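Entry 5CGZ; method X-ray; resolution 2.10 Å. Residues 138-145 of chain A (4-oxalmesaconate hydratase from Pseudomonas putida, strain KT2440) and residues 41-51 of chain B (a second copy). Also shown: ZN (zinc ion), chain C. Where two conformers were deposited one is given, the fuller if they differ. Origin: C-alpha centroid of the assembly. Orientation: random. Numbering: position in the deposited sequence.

Chain A, residues 138-145: QAEGYKPG
Chain B 41-51: ERGESAKLWRK

A tight turn can dock against a partner by presenting backbone where side chains would not fit, and this contact between two copies of 4-oxalmesaconate hydratase is a worked example. Chain A contributes a type I beta turn, Ala A139 to Tyr A142, closed by Tyr A142 N to Ala A139 O at 2.9 Å; Glu A140 (phi/psi -69/-12) and Gly A141 (-92/-6) occupy its corners. Chain B contributes a loop leading into a helix that begins at Ala B46. The CA of Gly A141 lies 3.9 Å from that of Arg B42, Ala A139 CA is 4.7 Å from Gly B43 CA, and Glu A140 CA is 5.7 Å from Ala B46 CA. Together the stretches bury 436 Å².

The backbone supplies one weak hydrogen bond, Gly A141 N to Arg B42 O, 3.0 Å with an angle of 125°.

Packing centres on Trp B49 (chi1 -74°, m; chi2 110°), whose indole is anchored within its own chain by NE1 to Glu B41 O at 2.7 Å. Gly A141 CA sits over its face, 3.5 Å from the five-membered ring centroid and 15° off the normal, a CH-pi contact. Glycine suits this place: an ideal CB would clash with Arg B42 O at 2.3 Å and Trp B49 NE1 at 2.7 Å. Pro A144 CG adds an apolar contact, 3.5 Å from Trp B49 CZ3. Buried Ala A139 points its small CB toward chain B, 3.5 Å from Arg B42 O.

Charge pairing completes the contact. Glu A140 (m, t, chi3 -138°) starts sideways, but its end reaches the extended Arg B50 (m, t, t; chi4 173°) in a two-pronged salt bridge: NH2 to OE1 and NE to OE2 of Glu A140, each 2.9 Å. The carboxylate meets the guanidinium edge, so both oxygens find a donor.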

ATOM      1  N   GLN A 138      25.342  11.619 -11.669  1.00 29.90           N
ATOM      2  CA  GLN A 138      24.883  11.437 -13.045  1.00 30.69           C
ATOM      3  C   GLN A 138      24.866  12.742 -13.856  1.00 33.85           C
ATOM      4  O   GLN A 138      24.811  12.712 -15.084  1.00 33.84           O
ATOM      5  CB  GLN A 138      23.471  10.843 -13.061  1.00 31.60           C
ATOM      6  CG  GLN A 138      23.337   9.417 -12.535  1.00 31.78           C
ATOM      7  CD  GLN A 138      21.875   8.980 -12.495  1.00 33.54           C
ATOM      8  OE1 GLN A 138      20.984   9.812 -12.297  1.00 28.95           O
ATOM      9  NE2 GLN A 138      21.621   7.678 -12.686  1.00 28.89           N
ATOM     10  N   ALA A 139      24.879  13.881 -13.171  1.00 29.60           N
ATOM     11  CA  ALA A 139      24.606  15.163 -13.833  1.00 33.37           C
ATOM     12  C   ALA A 139      25.833  15.723 -14.548  1.00 38.87           C
ATOM     13  O   ALA A 139      26.877  15.940 -13.934  1.00 33.93           O
ATOM     14  CB  ALA A 139      24.087  16.177 -12.824  1.00 29.79           C
ATOM     15  N   GLU A 140      25.700  15.964 -15.849  1.00 34.33           N
ATOM     16  CA  GLU A 140      26.821  16.469 -16.631  1.00 38.74           C
ATOM     17  C   GLU A 140      27.142  17.911 -16.223  1.00 40.31           C
ATOM     18  O   GLU A 140      28.196  18.443 -16.560  1.00 37.19           O
ATOM     19  CB  GLU A 140      26.516  16.345 -18.132  1.00 37.52           C
ATOM     20  CG  GLU A 140      26.579  14.883 -18.597  1.00 38.56           C
ATOM     21  CD  GLU A 140      26.245  14.675 -20.068  1.00 46.38           C
ATOM     22  OE1 GLU A 140      25.518  13.701 -20.377  1.00 42.19           O
ATOM     23  OE2 GLU A 140      26.716  15.464 -20.917  1.00 47.94           O
ATOM     24  N   GLY A 141      26.245  18.520 -15.451  1.00 38.02           N
ATOM     25  CA  GLY A 141      26.467  19.857 -14.929  1.00 34.63           C
ATOM     26  C   GLY A 141      27.130  19.854 -13.560  1.00 38.55           C
ATOM     27  O   GLY A 141      27.463  20.910 -13.014  1.00 36.21           O
ATOM     28  N   TYR A 142      27.309  18.671 -12.985  1.00 34.80           N
ATOM     29  CA  TYR A 142      28.052  18.570 -11.731  1.00 37.62           C
ATOM     30  C   TYR A 142      29.510  18.275 -12.046  1.00 36.08           C
ATOM     31  O   TYR A 142      29.815  17.218 -12.608  1.00 34.55           O
ATOM     32  CB  TYR A 142      27.485  17.482 -10.812  1.00 33.23           C
ATOM     33  CG  TYR A 142      28.313  17.304  -9.563  1.00 33.19           C
ATOM     34  CD1 TYR A 142      28.346  18.299  -8.585  1.00 33.59           C
ATOM     35  CD2 TYR A 142      29.080  16.160  -9.366  1.00 31.33           C
ATOM     36  CE1 TYR A 142      29.124  18.158  -7.441  1.00 34.35           C
ATOM     37  CE2 TYR A 142      29.856  16.000  -8.218  1.00 30.84           C
ATOM     38  CZ  TYR A 142      29.869  17.006  -7.258  1.00 38.41           C
ATOM     39  OH  TYR A 142      30.632  16.870  -6.117  1.00 35.35           O
ATOM     40  N   LYS A 143      30.395  19.204 -11.672  1.00 38.18           N
ATOM     41  CA  LYS A 143      31.816  19.132 -12.018  1.00 34.53           C
ATOM     42  C   LYS A 143      31.987  18.743 -13.481  1.00 36.05           C
ATOM     43  O   LYS A 143      32.493  17.663 -13.790  1.00 38.36           O
ATOM     44  CB  LYS A 143      32.559  18.150 -11.104  1.00 35.62           C
ATOM     45  CG  LYS A 143      32.543  18.585  -9.635  1.00 37.41           C
ATOM     46  CD  LYS A 143      33.529  17.812  -8.763  1.00 41.22           C
ATOM     47  CE  LYS A 143      33.500  18.354  -7.327  1.00 46.37           C
ATOM     48  NZ  LYS A 143      34.546  17.742  -6.438  1.00 47.95           N
ATOM     49  N   PRO A 144      31.552  19.633 -14.385  1.00 35.33           N
ATOM     50  CA  PRO A 144      31.531  19.389 -15.831  1.00 41.43           C
ATOM     51  C   PRO A 144      32.888  18.904 -16.315  1.00 45.00           C
ATOM     52  O   PRO A 144      33.908  19.371 -15.812  1.00 46.19           O
ATOM     53  CB  PRO A 144      31.197  20.760 -16.417  1.00 37.96           C
ATOM     54  CG  PRO A 144      30.561  21.522 -15.302  1.00 39.20           C
ATOM     55  CD  PRO A 144      31.217  21.028 -14.052  1.00 38.84           C
ATOM     56  N   GLY A 145      32.908  17.971 -17.255  1.00 43.97           N
ATOM     57  CA  GLY A 145      34.165  17.437 -17.737  1.00 42.57           C
ATOM     58  C   GLY A 145      34.554  16.122 -17.090  1.00 44.85           C
ATOM     59  O   GLY A 145      35.237  15.310 -17.711  1.00 48.06           O
TER
ATOM     60  N   GLU B  41      19.567  23.662 -14.681  1.00 35.09           N
ATOM     61  CA  GLU B  41      20.837  24.041 -15.294  1.00 37.67           C
ATOM     62  C   GLU B  41      21.933  22.972 -15.122  1.00 34.09           C
ATOM     63  O   GLU B  41      22.769  22.791 -16.001  1.00 37.29           O
ATOM     64  CB  GLU B  41      21.311  25.398 -14.738  1.00 33.00           C
ATOM     65  CG  GLU B  41      21.527  25.476 -13.212  1.00 33.93           C
ATOM     66  CD  GLU B  41      20.269  25.881 -12.431  1.00 37.00           C
ATOM     67  OE1 GLU B  41      19.144  25.734 -12.964  1.00 38.58           O
ATOM     68  OE2 GLU B  41      20.404  26.344 -11.277  1.00 38.69           O
ATOM     69  N   ARG B  42      21.921  22.242 -14.017  1.00 32.62           N
ATOM     70  CA  ARG B  42      22.965  21.241 -13.783  1.00 31.87           C
ATOM     71  C   ARG B  42      22.573  19.818 -14.202  1.00 41.03           C
ATOM     72  O   ARG B  42      23.412  19.064 -14.704  1.00 35.75           O
ATOM     73  CB  ARG B  42      23.374  21.253 -12.310  1.00 33.00           C
ATOM     74  CG  ARG B  42      24.062  22.555 -11.902  1.00 37.60           C
ATOM     75  CD  ARG B  42      23.724  22.965 -10.474  1.00 35.49           C
ATOM     76  NE  ARG B  42      24.146  21.970  -9.492  1.00 36.16           N
ATOM     77  CZ  ARG B  42      25.365  21.914  -8.961  1.00 41.53           C
ATOM     78  NH1 ARG B  42      26.290  22.791  -9.333  1.00 35.13           N
ATOM     79  NH2 ARG B  42      25.660  20.982  -8.062  1.00 32.78           N
ATOM     80  N   GLY B  43      21.309  19.442 -14.015  1.00 36.74           N
ATOM     81  CA  GLY B  43      20.909  18.065 -14.264  1.00 35.11           C
ATOM     82  C   GLY B  43      19.967  17.801 -15.429  1.00 36.74           C
ATOM     83  O   GLY B  43      19.683  16.650 -15.738  1.00 36.34           O
ATOM     84  N   GLU B  44      19.461  18.854 -16.064  0.62 34.64           N
ATOM     85  CA  GLU B  44      18.550  18.688 -17.198  0.62 36.16           C
ATOM     86  C   GLU B  44      19.039  19.500 -18.405  0.62 39.82           C
ATOM     87  O   GLU B  44      18.238  20.014 -19.187  0.62 39.18           O
ATOM     88  CB  GLU B  44      17.114  19.100 -16.816  0.62 36.47           C
ATOM     89  CG  GLU B  44      16.490  18.289 -15.655  0.62 36.57           C
ATOM     90  CD  GLU B  44      14.984  18.552 -15.458  0.62 40.58           C
ATOM     91  OE1 GLU B  44      14.455  19.524 -16.038  0.62 46.95           O
ATOM     92  OE2 GLU B  44      14.317  17.779 -14.728  0.62 34.26           O
ATOM     93  N   SER B  45      20.357  19.605 -18.556  1.00 37.05           N
ATOM     94  CA  SER B  45      20.936  20.417 -19.628  1.00 38.95           C
ATOM     95  C   SER B  45      22.175  19.787 -20.266  1.00 40.40           C
ATOM     96  O   SER B  45      23.137  20.485 -20.582  1.00 37.34           O
ATOM     97  CB  SER B  45      21.290  21.802 -19.082  1.00 33.90           C
ATOM     98  OG  SER B  45      20.133  22.477 -18.612  1.00 36.33           O
ATOM     99  N   ALA B  46      22.142  18.472 -20.460  1.00 36.62           N
ATOM    100  CA  ALA B  46      23.306  17.724 -20.934  1.00 39.23           C
ATOM    101  C   ALA B  46      23.845  18.226 -22.280  1.00 40.31           C
ATOM    102  O   ALA B  46      25.055  18.364 -22.451  1.00 39.30           O
ATOM    103  CB  ALA B  46      22.965  16.238 -21.028  1.00 35.74           C
ATOM    104  N   LYS B  47      22.950  18.492 -23.228  1.00 41.61           N
ATOM    105  CA  LYS B  47      23.359  18.972 -24.544  1.00 47.04           C
ATOM    106  C   LYS B  47      24.225  20.219 -24.434  1.00 50.11           C
ATOM    107  O   LYS B  47      25.264  20.321 -25.084  1.00 50.12           O
ATOM    108  CB  LYS B  47      22.145  19.266 -25.417  1.00 46.96           C
ATOM    109  CG  LYS B  47      21.478  18.033 -26.000  1.00 62.60           C
ATOM    110  CD  LYS B  47      22.306  17.418 -27.116  1.00 72.61           C
ATOM    111  CE  LYS B  47      21.427  16.630 -28.087  1.00 72.99           C
ATOM    112  NZ  LYS B  47      20.751  15.478 -27.433  1.00 70.77           N
ATOM    113  N   LEU B  48      23.806  21.159 -23.594  1.00 44.67           N
ATOM    114  CA  LEU B  48      24.574  22.385 -23.420  1.00 43.41           C
ATOM    115  C   LEU B  48      25.934  22.113 -22.783  1.00 47.41           C
ATOM    116  O   LEU B  48      26.941  22.664 -23.221  1.00 50.81           O
ATOM    117  CB  LEU B  48      23.785  23.406 -22.592  1.00 38.29           C
ATOM    118  CG  LEU B  48      22.588  23.979 -23.351  1.00 45.64           C
ATOM    119  CD1 LEU B  48      21.848  25.012 -22.525  1.00 36.90           C
ATOM    120  CD2 LEU B  48      23.060  24.578 -24.667  1.00 48.10           C
ATOM    121  N   TRP B  49      25.978  21.261 -21.764  1.00 42.63           N
ATOM    122  CA  TRP B  49      27.248  20.990 -21.090  1.00 41.10           C
ATOM    123  C   TRP B  49      28.250  20.295 -22.011  1.00 41.35           C
ATOM    124  O   TRP B  49      29.454  20.354 -21.778  1.00 44.03           O
ATOM    125  CB  TRP B  49      27.023  20.162 -19.820  1.00 37.36           C
ATOM    126  CG  TRP B  49      26.426  20.992 -18.729  1.00 40.11           C
ATOM    127  CD1 TRP B  49      25.155  20.916 -18.232  1.00 37.39           C
ATOM    128  CD2 TRP B  49      27.068  22.069 -18.033  1.00 38.28           C
ATOM    129  NE1 TRP B  49      24.977  21.867 -17.252  1.00 39.02           N
ATOM    130  CE2 TRP B  49      26.137  22.588 -17.112  1.00 39.34           C
ATOM    131  CE3 TRP B  49      28.348  22.639 -18.095  1.00 42.34           C
ATOM    132  CZ2 TRP B  49      26.441  23.650 -16.258  1.00 40.35           C
ATOM    133  CZ3 TRP B  49      28.650  23.694 -17.247  1.00 42.37           C
ATOM    134  CH2 TRP B  49      27.702  24.187 -16.338  1.00 40.42           C
ATOM    135  N   ARG B  50      27.749  19.659 -23.064  1.00 43.02           N
ATOM    136  CA  ARG B  50      28.611  18.991 -24.027  1.00 50.04           C
ATOM    137  C   ARG B  50      29.261  19.970 -25.019  1.00 49.79           C
ATOM    138  O   ARG B  50      30.244  19.631 -25.678  1.00 51.53           O
ATOM    139  CB  ARG B  50      27.822  17.919 -24.771  1.00 43.66           C
ATOM    140  CG  ARG B  50      27.489  16.724 -23.896  1.00 46.92           C
ATOM    141  CD  ARG B  50      26.458  15.837 -24.543  1.00 44.12           C
ATOM    142  NE  ARG B  50      25.932  14.848 -23.605  1.00 45.91           N
ATOM    143  CZ  ARG B  50      24.920  14.033 -23.884  1.00 48.28           C
ATOM    144  NH1 ARG B  50      24.333  14.094 -25.071  1.00 47.70           N
ATOM    145  NH2 ARG B  50      24.490  13.162 -22.980  1.00 47.18           N
ATOM    146  N   LYS B  51      28.718  21.177 -25.124  1.00 48.85           N
ATOM    147  CA  LYS B  51      29.389  22.240 -25.867  1.00 51.49           C
ATOM    148  C   LYS B  51      30.594  22.722 -25.067  1.00 57.80           C
ATOM    149  O   LYS B  51      30.700  22.470 -23.865  1.00 62.15           O
ATOM    150  CB  LYS B  51      28.442  23.409 -26.145  1.00 46.07           C
ATOM    151  CG  LYS B  51      27.245  23.079 -27.024  1.00 47.44           C
ATOM    152  CD  LYS B  51      26.345  24.303 -27.163  1.00 60.57           C
ATOM    153  CE  LYS B  51      25.398  24.195 -28.358  1.00 78.34           C
ATOM    154  NZ  LYS B  51      24.450  23.045 -28.264  1.00 73.57           N
TER
HETATM  155 ZN    ZN C 301      12.670  18.274 -13.789  1.00 35.03          ZN
HETATM  156  O   HOH W   1      12.811  16.743 -15.751  1.00 47.84           O